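Long-range contacts in long form salivary protein D7L1 (Aedes aegypti, PDB 3DXL), which binds and sequesters biogenic amines and leukotrienes of the vertebrate host in two separate pockets, thereby helping female mosquitoes to feed on blood: residues V72-F77 / S87-Y92; K78-L83 / L127-K132; L206-V211 / A224-L229; D231-E236 / W245-C250. All coordinates share one frame; numbering follows the deposited sequence.

Contact 1 of 4, residues V72-F77 / S87-Y92; sequences VIQEQF and SKVEAY
Tyr92 OH is the best-held polar atom here, gripped twice: by a hydrogen bond to Tyr113 OH and by another to a glycerol that probably came from the crystallisation liquor. Its ring lies where helix 86-97 packs antiparallel against helix 71-79 in the N-terminal odorant-binding-protein-like domain, the segment axes 10.0 Å apart at 160°. Ile73 CD1 sits over one face of that ring, a CH-pi contact 3.7 Å from the Tyr92 centroid. The same motif recurs with the roles of the helices exchanged: Val89 CG2 stands almost on the normal of the Phe77 ring, 3.8 Å from its centroid. Val89 CG1, anti to its backbone N (chi1 172°), is wedged between Ile73 CG2 and Phe77 CD2, 3.7 Å from each. At the outer margin a water donates to both Gln74 OE1 and Glu90 OE2, each 3.2 Å away. Direct adhesion is thus apolar, two methyl-on-ring contacts and a valine wedge, with polar linkage left to solvent.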
loop_
_atom_site.group_PDB
_atom_site.type_symbol
_atom_site.label_atom_id
_atom_site.label_comp_id
_atom_site.label_asym_id
_atom_site.label_seq_id
_atom_site.Cartn_x
_atom_site.Cartn_y
_atom_site.Cartn_z
ATOM N N VAL A 72 -14.008 -7.875 -9.059
ATOM C CA VAL A 72 -13.660 -7.108 -7.865
ATOM C C VAL A 72 -14.815 -6.217 -7.398
ATOM O O VAL A 72 -14.968 -5.983 -6.207
ATOM C CB VAL A 72 -12.335 -6.302 -8.036
ATOM C CG1 VAL A 72 -12.462 -5.247 -9.124
ATOM C CG2 VAL A 72 -11.923 -5.666 -6.721
ATOM N N ILE A 73 -15.651 -5.749 -8.333
ATOM C CA ILE A 73 -16.802 -4.926 -7.971
ATOM C C ILE A 73 -17.764 -5.714 -7.074
ATOM O O ILE A 73 -18.208 -5.216 -6.037
ATOM C CB ILE A 73 -17.519 -4.382 -9.228
ATOM C CG1 ILE A 73 -16.590 -3.419 -9.968
ATOM C CG2 ILE A 73 -18.858 -3.712 -8.858
ATOM C CD1 ILE A 73 -17.062 -3.085 -11.378
ATOM N N GLN A 74 -18.065 -6.948 -7.469
ATOM C CA GLN A 74 -18.939 -7.800 -6.662
ATOM C C GLN A 74 -18.290 -8.198 -5.328
ATOM O O GLN A 74 -18.964 -8.224 -4.300
ATOM C CB GLN A 74 -19.396 -9.029 -7.449
ATOM C CG GLN A 74 -20.255 -8.709 -8.690
ATOM C CD GLN A 74 -21.556 -7.952 -8.387
ATOM O OE1 GLN A 74 -22.118 -8.038 -7.286
ATOM N NE2 GLN A 74 -22.045 -7.212 -9.382
ATOM N N GLU A 75 -16.980 -8.474 -5.342
ATOM C CA GLU A 75 -16.251 -8.780 -4.111
ATOM C C GLU A 75 -16.297 -7.592 -3.160
ATOM O O GLU A 75 -16.527 -7.743 -1.956
ATOM C CB GLU A 75 -14.793 -9.154 -4.408
ATOM C CG GLU A 75 -14.594 -10.561 -4.946
ATOM C CD GLU A 75 -15.137 -11.635 -4.013
ATOM O OE1 GLU A 75 -14.824 -11.606 -2.801
ATOM O OE2 GLU A 75 -15.884 -12.505 -4.503
ATOM N N GLN A 76 -16.095 -6.400 -3.717
ATOM C CA GLN A 76 -16.111 -5.178 -2.940
ATOM C C GLN A 76 -17.475 -4.916 -2.296
ATOM O O GLN A 76 -17.566 -4.583 -1.114
ATOM C CB GLN A 76 -15.665 -3.999 -3.807
ATOM C CG GLN A 76 -15.369 -2.729 -3.036
ATOM C CD GLN A 76 -14.110 -2.803 -2.188
ATOM O OE1 GLN A 76 -13.394 -3.802 -2.188
ATOM N NE2 GLN A 76 -13.849 -1.739 -1.460
ATOM N N PHE A 77 -18.534 -5.072 -3.081
ATOM C CA PHE A 77 -19.892 -4.846 -2.595
ATOM C C PHE A 77 -20.310 -5.881 -1.542
ATOM O O PHE A 77 -21.004 -5.550 -0.587
ATOM C CB PHE A 77 -20.858 -4.812 -3.786
ATOM C CG PHE A 77 -22.286 -4.497 -3.427
ATOM C CD1 PHE A 77 -22.608 -3.474 -2.545
ATOM C CD2 PHE A 77 -23.320 -5.210 -4.032
ATOM C CE1 PHE A 77 -23.947 -3.194 -2.245
ATOM C CE2 PHE A 77 -24.652 -4.933 -3.742
ATOM C CZ PHE A 77 -24.968 -3.926 -2.856
ATOM N N SER A 87 -28.772 -2.282 -7.462
ATOM C CA SER A 87 -29.028 -1.996 -8.877
ATOM C C SER A 87 -27.915 -1.165 -9.520
ATOM O O SER A 87 -27.544 -1.414 -10.664
ATOM C CB SER A 87 -30.394 -1.324 -9.073
ATOM O OG SER A 87 -30.465 -0.084 -8.402
ATOM N N LYS A 88 -27.398 -0.198 -8.763
ATOM C CA LYS A 88 -26.324 0.680 -9.225
ATOM C C LYS A 88 -24.990 -0.064 -9.313
ATOM O O LYS A 88 -24.247 0.102 -10.273
ATOM C CB LYS A 88 -26.236 1.926 -8.335
ATOM C CG LYS A 88 -27.471 2.829 -8.473
ATOM C CD LYS A 88 -27.394 4.103 -7.655
ATOM C CE LYS A 88 -28.429 5.134 -8.119
ATOM N NZ LYS A 88 -29.782 4.553 -8.358
ATOM N N VAL A 89 -24.713 -0.914 -8.329
ATOM C CA VAL A 89 -23.505 -1.742 -8.357
ATOM C C VAL A 89 -23.546 -2.680 -9.562
ATOM O O VAL A 89 -22.559 -2.829 -10.286
ATOM C CB VAL A 89 -23.339 -2.544 -7.053
ATOM C CG1 VAL A 89 -22.189 -3.550 -7.168
ATOM C CG2 VAL A 89 -23.121 -1.599 -5.890
ATOM N N GLU A 90 -24.708 -3.293 -9.785
ATOM C CA GLU A 90 -24.884 -4.176 -10.930
ATOM C C GLU A 90 -24.719 -3.446 -12.269
ATOM O O GLU A 90 -24.092 -3.982 -13.187
ATOM C CB GLU A 90 -26.215 -4.942 -10.842
ATOM C CG GLU A 90 -26.148 -6.042 -9.777
ATOM C CD GLU A 90 -27.468 -6.714 -9.453
ATOM O OE1 GLU A 90 -28.543 -6.190 -9.817
ATOM O OE2 GLU A 90 -27.411 -7.777 -8.795
ATOM N N ALA A 91 -25.242 -2.220 -12.362
ATOM C CA ALA A 91 -25.091 -1.413 -13.581
ATOM C C ALA A 91 -23.610 -1.109 -13.855
ATOM O O ALA A 91 -23.159 -1.178 -14.995
ATOM C CB ALA A 91 -25.902 -0.128 -13.484
ATOM N N TYR A 92 -22.854 -0.817 -12.795
ATOM C CA TYR A 92 -21.427 -0.533 -12.898
ATOM C C TYR A 92 -20.667 -1.794 -13.312
ATOM O O TYR A 92 -19.856 -1.769 -14.246
ATOM C CB TYR A 92 -20.937 0.039 -11.561
ATOM C CG TYR A 92 -19.442 0.231 -11.383
ATOM C CD1 TYR A 92 -18.630 0.657 -12.428
ATOM C CD2 TYR A 92 -18.853 0.017 -10.135
ATOM C CE1 TYR A 92 -17.263 0.846 -12.238
ATOM C CE2 TYR A 92 -17.488 0.201 -9.937
ATOM C CZ TYR A 92 -16.703 0.613 -10.985
ATOM O OH TYR A 92 -15.351 0.800 -10.770
HETATM O O HOH W 1 -25.164 -7.542 -6.548
#

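Contact 2 of 4, residues K78-L83 / L127-K132; sequences KAYPSL and LFHGNK
With chi1 of -59° in Tyr80 and -52° in His129, each ring carbon CG stands anti to its own carbonyl carbon, and the two rings meet as a T-shaped (edge-to-face) pair. The planes stand at 89° and the centroids 4.6 Å apart, the imidazole presenting its edge and the phenol its face. His129 CE1 lies over the centre of the Tyr80 ring, 3.6 Å above its plane, while His129 NE2 comes within 3.5 Å of Tyr80 CE2. The polar partner of that nitrogen is the backbone O of Phe4, a hydrogen bond that helps fix the imidazole's rotation. The contact joins the turn after helix 71-79 to the loop between helices 121-127 and 132-142, the loop that carries Gly130 of the leukotriene E4 site. His129 reaches the turn from a backbone with positive phi, and Met9 and Leu138 pack against its side chain from helices 6-20 and 132-142. Beside the pair, Leu83 folds its backbone N onto Tyr80 O in a 3-10 turn, and its CB approaches Leu127 CD1 more loosely, at 4.4 Å. The Leu83 side chain crosses that of His129 at about a right angle and brings its CD1 to 3.4 Å from His129 CE1.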
loop_
_atom_site.group_PDB
_atom_site.type_symbol
_atom_site.label_atom_id
_atom_site.label_comp_id
_atom_site.label_asym_id
_atom_site.label_seq_id
_atom_site.Cartn_x
_atom_site.Cartn_y
_atom_site.Cartn_z
ATOM N N LYS A 78 -19.884 -7.124 -1.730
ATOM C CA LYS A 78 -20.126 -8.177 -0.736
ATOM C C LYS A 78 -19.517 -7.815 0.622
ATOM O O LYS A 78 -20.141 -8.011 1.666
ATOM C CB LYS A 78 -19.574 -9.508 -1.235
ATOM C CG LYS A 78 -19.792 -10.685 -0.298
ATOM C CD LYS A 78 -19.215 -11.956 -0.900
ATOM C CE LYS A 78 -19.656 -13.191 -0.139
ATOM N NZ LYS A 78 -19.053 -14.419 -0.725
ATOM N N ALA A 79 -18.301 -7.276 0.587
ATOM C CA ALA A 79 -17.598 -6.867 1.801
ATOM C C ALA A 79 -18.175 -5.590 2.405
ATOM O O ALA A 79 -18.128 -5.395 3.623
ATOM C CB ALA A 79 -16.116 -6.690 1.520
ATOM N N TYR A 80 -18.719 -4.713 1.555
ATOM C CA TYR A 80 -19.234 -3.422 2.009
ATOM C C TYR A 80 -20.651 -3.116 1.505
ATOM O O TYR A 80 -20.838 -2.231 0.661
ATOM C CB TYR A 80 -18.261 -2.289 1.637
ATOM C CG TYR A 80 -16.895 -2.491 2.244
ATOM C CD1 TYR A 80 -16.649 -2.149 3.572
ATOM C CD2 TYR A 80 -15.867 -3.069 1.504
ATOM C CE1 TYR A 80 -15.408 -2.358 4.146
ATOM C CE2 TYR A 80 -14.616 -3.283 2.067
ATOM C CZ TYR A 80 -14.403 -2.926 3.385
ATOM O OH TYR A 80 -13.173 -3.141 3.950
ATOM N N PRO A 81 -21.661 -3.849 2.023
ATOM C CA PRO A 81 -23.057 -3.619 1.597
ATOM C C PRO A 81 -23.540 -2.186 1.797
ATOM O O PRO A 81 -24.405 -1.722 1.053
ATOM C CB PRO A 81 -23.883 -4.575 2.479
ATOM C CG PRO A 81 -22.947 -5.113 3.505
ATOM C CD PRO A 81 -21.553 -4.949 3.000
ATOM N N SER A 82 -22.999 -1.494 2.793
ATOM C CA SER A 82 -23.399 -0.119 3.078
ATOM C C SER A 82 -22.906 0.902 2.043
ATOM O O SER A 82 -23.361 2.049 2.035
ATOM C CB SER A 82 -22.930 0.291 4.479
ATOM O OG SER A 82 -21.515 0.413 4.534
ATOM N N LEU A 83 -21.975 0.490 1.182
ATOM C CA LEU A 83 -21.341 1.418 0.238
ATOM C C LEU A 83 -21.885 1.334 -1.184
ATOM O O LEU A 83 -21.327 1.923 -2.110
ATOM C CB LEU A 83 -19.821 1.221 0.234
ATOM C CG LEU A 83 -19.089 1.466 1.557
ATOM C CD1 LEU A 83 -17.597 1.257 1.356
ATOM C CD2 LEU A 83 -19.342 2.849 2.130
ATOM N N LEU A 127 -18.051 2.816 -3.490
ATOM C CA LEU A 127 -17.690 1.422 -3.257
ATOM C C LEU A 127 -16.232 1.231 -2.869
ATOM O O LEU A 127 -15.910 0.338 -2.075
ATOM C CB LEU A 127 -17.983 0.606 -4.509
ATOM C CG LEU A 127 -18.103 -0.909 -4.412
ATOM C CD1 LEU A 127 -19.108 -1.301 -3.347
ATOM C CD2 LEU A 127 -18.559 -1.444 -5.755
ATOM N N PHE A 128 -15.362 2.040 -3.461
ATOM C CA PHE A 128 -13.924 1.874 -3.309
ATOM C C PHE A 128 -13.314 2.932 -2.399
ATOM O O PHE A 128 -12.149 3.321 -2.560
ATOM C CB PHE A 128 -13.261 1.810 -4.676
ATOM C CG PHE A 128 -13.492 0.515 -5.378
ATOM C CD1 PHE A 128 -12.759 -0.617 -5.029
ATOM C CD2 PHE A 128 -14.470 0.401 -6.363
ATOM C CE1 PHE A 128 -12.971 -1.834 -5.662
ATOM C CE2 PHE A 128 -14.691 -0.814 -6.997
ATOM C CZ PHE A 128 -13.944 -1.935 -6.655
ATOM N N HIS A 129 -14.102 3.367 -1.417
ATOM C CA HIS A 129 -13.603 4.175 -0.282
ATOM C C HIS A 129 -13.076 5.538 -0.711
ATOM O O HIS A 129 -12.093 6.040 -0.151
ATOM C CB HIS A 129 -12.568 3.408 0.566
ATOM C CG HIS A 129 -13.036 2.060 0.996
ATOM N ND1 HIS A 129 -14.188 1.871 1.734
ATOM C CD2 HIS A 129 -12.507 0.832 0.794
ATOM C CE1 HIS A 129 -14.351 0.578 1.960
ATOM N NE2 HIS A 129 -13.341 -0.072 1.405
ATOM N N GLY A 130 -13.744 6.125 -1.703
ATOM C CA GLY A 130 -13.465 7.473 -2.157
ATOM C C GLY A 130 -14.436 8.508 -1.617
ATOM O O GLY A 130 -14.190 9.701 -1.750
ATOM N N ASN A 131 -15.539 8.061 -1.018
ATOM C CA ASN A 131 -16.514 8.978 -0.427
ATOM C C ASN A 131 -16.015 9.403 0.951
ATOM O O ASN A 131 -15.930 8.588 1.867
ATOM C CB ASN A 131 -17.898 8.322 -0.345
ATOM C CG ASN A 131 -18.970 9.256 0.204
ATOM O OD1 ASN A 131 -18.797 9.880 1.248
ATOM N ND2 ASN A 131 -20.090 9.344 -0.503
ATOM N N LYS A 132 -15.676 10.682 1.093
ATOM C CA LYS A 132 -15.058 11.185 2.321
ATOM C C LYS A 132 -15.898 10.938 3.570
ATOM O O LYS A 132 -15.380 10.483 4.590
ATOM C CB LYS A 132 -14.736 12.674 2.189
ATOM C CG LYS A 132 -13.650 12.964 1.170
ATOM C CD LYS A 132 -13.411 14.449 1.027
ATOM C CE LYS A 132 -12.439 14.730 -0.105
ATOM N NZ LYS A 132 -12.342 16.186 -0.402
#

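Contact 3 of 4, residues L206-V211 / A224-L229; sequences LDVEEV and ALEEVL. Unlike the reference sequence in segment 224-229: Glu227 (reference Lys).
Leu229 is the main bump of this interface: it projects from helix 223-234 into a hollow bordered by Leu206, just before helix 208-217, and by Val208 and Val211 in its first turn. Its two methyls divide the work. CD2 reaches Leu206 CD2 at 4.1 Å, whereas CD1 touches Val208 CG1, also 4.1 Å off, and more loosely Val211 CB. One turn earlier a second bump, Leu225 CD2, meets Val211 CG1 at 3.8 Å. Tyr247 and Leu251 of helix 243-253 close over Leu229, so three helices of the C-terminal odorant-binding-protein-like domain meet at this leucine. At the rim of the apolar patch, Glu209, bent at chi2, and the extended Glu226 cross obliquely, with their OE2 atoms 4.2 Å apart and carboxylate planes turned by 77°. A single water donates to Glu209 OE2 and to Glu226 OE2, 2.7 Å from each. Both oxygens also form salt bridges with Lys212 NZ. Two like charges are thus probably tolerated beside an apolar seam because one ammonium and one shared water offset their repulsion.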
loop_
_atom_site.group_PDB
_atom_site.type_symbol
_atom_site.label_atom_id
_atom_site.label_comp_id
_atom_site.label_asym_id
_atom_site.label_seq_id
_atom_site.Cartn_x
_atom_site.Cartn_y
_atom_site.Cartn_z
ATOM N N LEU A 206 6.987 -12.903 -1.164
ATOM C CA LEU A 206 7.950 -11.812 -1.205
ATOM C C LEU A 206 7.737 -10.939 -2.442
ATOM O O LEU A 206 7.593 -11.462 -3.552
ATOM C CB LEU A 206 9.375 -12.372 -1.225
ATOM C CG LEU A 206 10.510 -11.352 -1.335
ATOM C CD1 LEU A 206 10.606 -10.518 -0.064
ATOM C CD2 LEU A 206 11.817 -12.062 -1.637
ATOM N N ASP A 207 7.724 -9.620 -2.249
ATOM C CA ASP A 207 7.726 -8.682 -3.370
ATOM C C ASP A 207 9.061 -7.949 -3.408
ATOM O O ASP A 207 9.238 -6.904 -2.769
ATOM C CB ASP A 207 6.555 -7.700 -3.279
ATOM C CG ASP A 207 6.425 -6.825 -4.521
ATOM O OD1 ASP A 207 7.381 -6.739 -5.319
ATOM O OD2 ASP A 207 5.349 -6.224 -4.697
ATOM N N VAL A 208 10.001 -8.508 -4.169
ATOM C CA VAL A 208 11.357 -7.973 -4.244
ATOM C C VAL A 208 11.360 -6.524 -4.733
ATOM O O VAL A 208 12.150 -5.704 -4.265
ATOM C CB VAL A 208 12.275 -8.843 -5.154
ATOM C CG1 VAL A 208 13.647 -8.204 -5.331
ATOM C CG2 VAL A 208 12.429 -10.244 -4.596
ATOM N N GLU A 209 10.474 -6.212 -5.680
ATOM C CA GLU A 209 10.430 -4.869 -6.239
ATOM C C GLU A 209 10.050 -3.809 -5.203
ATOM O O GLU A 209 10.551 -2.692 -5.259
ATOM C CB GLU A 209 9.522 -4.803 -7.472
ATOM C CG GLU A 209 10.053 -5.584 -8.687
ATOM C CD GLU A 209 11.486 -5.218 -9.068
ATOM O OE1 GLU A 209 11.843 -4.020 -9.026
ATOM O OE2 GLU A 209 12.254 -6.139 -9.428
ATOM N N GLU A 210 9.182 -4.160 -4.258
ATOM C CA GLU A 210 8.839 -3.207 -3.201
ATOM C C GLU A 210 10.037 -2.915 -2.283
ATOM O O GLU A 210 10.264 -1.767 -1.907
ATOM C CB GLU A 210 7.642 -3.698 -2.397
ATOM C CG GLU A 210 7.064 -2.666 -1.407
ATOM C CD GLU A 210 6.339 -1.474 -2.045
ATOM O OE1 GLU A 210 5.946 -1.531 -3.234
ATOM O OE2 GLU A 210 6.146 -0.474 -1.325
ATOM N N VAL A 211 10.812 -3.953 -1.951
ATOM C CA VAL A 211 12.006 -3.770 -1.114
ATOM C C VAL A 211 13.017 -2.908 -1.866
ATOM O O VAL A 211 13.608 -1.979 -1.316
ATOM C CB VAL A 211 12.653 -5.101 -0.698
ATOM C CG1 VAL A 211 13.696 -4.851 0.369
ATOM C CG2 VAL A 211 11.611 -6.062 -0.172
ATOM N N ALA A 224 23.195 -5.964 -4.533
ATOM C CA ALA A 224 23.535 -6.780 -3.376
ATOM C C ALA A 224 22.262 -7.254 -2.665
ATOM O O ALA A 224 22.171 -8.400 -2.258
ATOM C CB ALA A 224 24.462 -6.025 -2.431
ATOM N N LEU A 225 21.272 -6.370 -2.555
ATOM C CA LEU A 225 19.990 -6.726 -1.957
ATOM C C LEU A 225 19.330 -7.894 -2.681
ATOM O O LEU A 225 18.847 -8.829 -2.061
ATOM C CB LEU A 225 19.054 -5.522 -1.970
ATOM C CG LEU A 225 17.582 -5.803 -1.648
ATOM C CD1 LEU A 225 17.379 -6.247 -0.199
ATOM C CD2 LEU A 225 16.725 -4.586 -1.950
ATOM N N GLU A 226 19.323 -7.838 -4.008
ATOM C CA GLU A 226 18.694 -8.890 -4.788
ATOM C C GLU A 226 19.363 -10.237 -4.542
ATOM O O GLU A 226 18.688 -11.251 -4.388
ATOM C CB GLU A 226 18.712 -8.557 -6.277
ATOM C CG GLU A 226 17.601 -7.612 -6.722
ATOM C CD GLU A 226 17.219 -7.788 -8.197
ATOM O OE1 GLU A 226 18.111 -8.032 -9.031
ATOM O OE2 GLU A 226 16.019 -7.680 -8.522
ATOM N N GLU A 227 20.694 -10.239 -4.481
ATOM C CA GLU A 227 21.444 -11.458 -4.193
ATOM C C GLU A 227 21.109 -12.004 -2.805
ATOM O O GLU A 227 20.858 -13.194 -2.635
ATOM C CB GLU A 227 22.944 -11.198 -4.326
ATOM C CG GLU A 227 23.383 -10.946 -5.761
ATOM C CD GLU A 227 24.788 -10.385 -5.887
ATOM O OE1 GLU A 227 25.363 -9.911 -4.879
ATOM O OE2 GLU A 227 25.311 -10.408 -7.017
ATOM N N VAL A 228 21.071 -11.118 -1.813
ATOM C CA VAL A 228 20.668 -11.521 -0.469
ATOM C C VAL A 228 19.251 -12.100 -0.462
ATOM O O VAL A 228 18.998 -13.137 0.129
ATOM C CB VAL A 228 20.773 -10.347 0.529
ATOM C CG1 VAL A 228 19.984 -10.639 1.806
ATOM C CG2 VAL A 228 22.240 -10.046 0.859
ATOM N N LEU A 229 18.324 -11.435 -1.141
ATOM C CA LEU A 229 16.953 -11.924 -1.144
ATOM C C LEU A 229 16.802 -13.253 -1.868
ATOM O O LEU A 229 15.991 -14.083 -1.463
ATOM C CB LEU A 229 15.987 -10.882 -1.703
ATOM C CG LEU A 229 15.627 -9.756 -0.731
ATOM C CD1 LEU A 229 14.791 -8.717 -1.468
ATOM C CD2 LEU A 229 14.887 -10.278 0.502
HETATM O O HOH W 2 13.468 -8.455 -8.729
#

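Contact 4 of 4, residues D231-E236 / W245-C250; sequences DCKSKE and WHYYKC
The disulfide Cys232-Cys250 is the covalent centre of this contact, its SG atoms 2.0 Å apart and the C-S-S-C torsion at -90°, the relaxed value for such a bridge. Cys232 SG lies beside its backbone N and Cys250 SG anti to its own. On one flank His246 NE2 donates to Cys232 O over 2.9 Å; the bond is nearly straight (167° at the hydrogen) and close to the imidazole plane, but it meets the oxygen from above the carbonyl plane. The same oxygen accepts from Lys235 N, so two donors grip it where helix 223-234 ends. On another flank Tyr247 OH donates a very short bond, 2.5 Å, to Glu236 OE2, which lies at the ring edge with its carboxylate turned steeply to the ring. Tyr247 CE1 also rests 3.7 Å from Cys232 CB. Farther out, Ser234 OG bonds to Asp231 O on a lone pair, tying Ser234 back to the chain three residues earlier, and Pro237 packs on His246. The bridge thereby clamps the end of helix 223-234 to helix 243-253, and on helix 184-196 Tyr247 touches Met194 while Tyr248 touches Phe186 and Thr190.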
loop_
_atom_site.group_PDB
_atom_site.type_symbol
_atom_site.label_atom_id
_atom_site.label_comp_id
_atom_site.label_asym_id
_atom_site.label_seq_id
_atom_site.Cartn_x
_atom_site.Cartn_y
_atom_site.Cartn_z
ATOM N N ASP A 231 19.088 -15.596 -1.892
ATOM C CA ASP A 231 19.546 -16.553 -0.885
ATOM C C ASP A 231 18.491 -16.782 0.199
ATOM O O ASP A 231 18.229 -17.922 0.573
ATOM C CB ASP A 231 20.874 -16.108 -0.267
ATOM C CG ASP A 231 22.083 -16.544 -1.084
ATOM O OD1 ASP A 231 21.929 -16.861 -2.284
ATOM O OD2 ASP A 231 23.195 -16.574 -0.517
ATOM N N CYS A 232 17.873 -15.704 0.681
ATOM C CA CYS A 232 16.798 -15.809 1.681
ATOM C C CYS A 232 15.626 -16.628 1.134
ATOM O O CYS A 232 15.051 -17.454 1.848
ATOM C CB CYS A 232 16.278 -14.426 2.105
ATOM S SG CYS A 232 17.469 -13.306 2.899
ATOM N N LYS A 233 15.287 -16.392 -0.137
ATOM C CA LYS A 233 14.197 -17.107 -0.799
ATOM C C LYS A 233 14.515 -18.587 -0.963
ATOM O O LYS A 233 13.624 -19.423 -0.855
ATOM C CB LYS A 233 13.849 -16.471 -2.152
ATOM C CG LYS A 233 12.668 -17.139 -2.853
ATOM C CD LYS A 233 11.827 -16.158 -3.660
ATOM C CE LYS A 233 10.435 -16.728 -3.918
ATOM N NZ LYS A 233 10.451 -18.152 -4.368
ATOM N N SER A 234 15.787 -18.902 -1.206
ATOM C CA SER A 234 16.225 -20.295 -1.347
ATOM C C SER A 234 16.053 -21.087 -0.046
ATOM O O SER A 234 16.024 -22.321 -0.067
ATOM C CB SER A 234 17.671 -20.373 -1.856
ATOM O OG SER A 234 18.605 -20.108 -0.823
ATOM N N LYS A 235 15.922 -20.367 1.070
ATOM C CA LYS A 235 15.727 -20.965 2.393
ATOM C C LYS A 235 14.381 -20.584 3.021
ATOM O O LYS A 235 14.187 -20.702 4.231
ATOM C CB LYS A 235 16.886 -20.591 3.321
ATOM C CG LYS A 235 18.174 -21.357 3.031
ATOM C CD LYS A 235 19.370 -20.759 3.754
ATOM C CE LYS A 235 19.932 -19.565 3.000
ATOM N NZ LYS A 235 21.188 -19.045 3.616
ATOM N N GLU A 236 13.456 -20.136 2.179
ATOM C CA GLU A 236 12.105 -19.788 2.592
ATOM C C GLU A 236 11.447 -20.931 3.363
ATOM O O GLU A 236 11.490 -22.078 2.906
ATOM C CB GLU A 236 11.285 -19.500 1.340
ATOM C CG GLU A 236 10.154 -18.550 1.525
ATOM C CD GLU A 236 9.473 -18.254 0.216
ATOM O OE1 GLU A 236 8.850 -19.179 -0.359
ATOM O OE2 GLU A 236 9.547 -17.096 -0.238
ATOM N N TRP A 245 8.306 -12.897 8.863
ATOM C CA TRP A 245 9.356 -12.915 9.876
ATOM C C TRP A 245 10.671 -13.456 9.308
ATOM O O TRP A 245 11.742 -12.904 9.573
ATOM C CB TRP A 245 8.883 -13.738 11.069
ATOM C CG TRP A 245 9.924 -13.927 12.140
ATOM C CD1 TRP A 245 10.231 -13.058 13.152
ATOM C CD2 TRP A 245 10.783 -15.065 12.308
ATOM N NE1 TRP A 245 11.232 -13.591 13.943
ATOM C CE2 TRP A 245 11.596 -14.812 13.441
ATOM C CE3 TRP A 245 10.957 -16.266 11.609
ATOM C CZ2 TRP A 245 12.552 -15.730 13.903
ATOM C CZ3 TRP A 245 11.919 -17.172 12.061
ATOM C CH2 TRP A 245 12.699 -16.897 13.200
ATOM N N HIS A 246 10.590 -14.524 8.520
ATOM C CA HIS A 246 11.777 -15.076 7.884
ATOM C C HIS A 246 12.553 -14.033 7.088
ATOM O O HIS A 246 13.775 -13.923 7.219
ATOM C CB HIS A 246 11.422 -16.249 6.975
ATOM C CG HIS A 246 12.557 -16.699 6.112
ATOM N ND1 HIS A 246 13.588 -17.484 6.587
ATOM C CD2 HIS A 246 12.825 -16.473 4.803
ATOM C CE1 HIS A 246 14.439 -17.725 5.605
ATOM N NE2 HIS A 246 14.003 -17.119 4.514
ATOM N N TYR A 247 11.850 -13.282 6.237
ATOM C CA TYR A 247 12.535 -12.308 5.413
ATOM C C TYR A 247 13.064 -11.139 6.227
ATOM O O TYR A 247 14.170 -10.653 5.966
ATOM C CB TYR A 247 11.643 -11.848 4.256
ATOM C CG TYR A 247 11.602 -12.866 3.140
ATOM C CD1 TYR A 247 12.687 -13.029 2.287
ATOM C CD2 TYR A 247 10.491 -13.682 2.955
ATOM C CE1 TYR A 247 12.665 -13.967 1.271
ATOM C CE2 TYR A 247 10.459 -14.628 1.926
ATOM C CZ TYR A 247 11.549 -14.758 1.101
ATOM O OH TYR A 247 11.531 -15.680 0.086
ATOM N N TYR A 248 12.281 -10.702 7.210
ATOM C CA TYR A 248 12.749 -9.649 8.110
ATOM C C TYR A 248 14.057 -10.050 8.813
ATOM O O TYR A 248 15.051 -9.321 8.754
ATOM C CB TYR A 248 11.658 -9.303 9.125
ATOM C CG TYR A 248 12.085 -8.291 10.158
ATOM C CD1 TYR A 248 12.228 -6.947 9.825
ATOM C CD2 TYR A 248 12.382 -8.683 11.471
ATOM C CE1 TYR A 248 12.638 -6.004 10.779
ATOM C CE2 TYR A 248 12.788 -7.752 12.427
ATOM C CZ TYR A 248 12.913 -6.422 12.074
ATOM O OH TYR A 248 13.313 -5.488 13.003
ATOM N N LYS A 249 14.041 -11.222 9.441
ATOM C CA LYS A 249 15.214 -11.739 10.144
ATOM C C LYS A 249 16.401 -11.878 9.192
ATOM O O LYS A 249 17.519 -11.462 9.506
ATOM C CB LYS A 249 14.868 -13.087 10.753
ATOM C CG LYS A 249 16.048 -13.811 11.394
ATOM C CD LYS A 249 15.591 -15.068 12.096
ATOM C CE LYS A 249 16.765 -15.922 12.588
ATOM N NZ LYS A 249 17.537 -15.306 13.718
ATOM N N CYS A 250 16.152 -12.460 8.022
ATOM C CA CYS A 250 17.196 -12.675 7.038
ATOM C C CYS A 250 17.855 -11.359 6.637
ATOM O O CYS A 250 19.076 -11.243 6.641
ATOM C CB CYS A 250 16.633 -13.398 5.818
ATOM S SG CYS A 250 17.866 -14.132 4.732
#

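Overall arrangement
The four contacts fall into two pairs, one in each half of this two-domain protein. Contacts 1 and 2 share helix 71-79 and have centres 10 Å apart; Gln76 NE2 of the first hydrogen-bonds to Leu127 O of the second, 3.0 Å away. Contacts 3 and 4, also 10 Å apart between centres, share helix 223-234 and meet where Tyr247 CE1 comes within 3.6 Å of Leu206 CD2. Centres of different pairs are 34 to 39 Å apart. The first pair probably borders the lipid pocket: contact 2 contains Gly130 of the leukotriene site, and side chains of Tyr92 and His129 approach that of Trp37 to about 6 and 7 Å. The second lies away from the amine-binding residues.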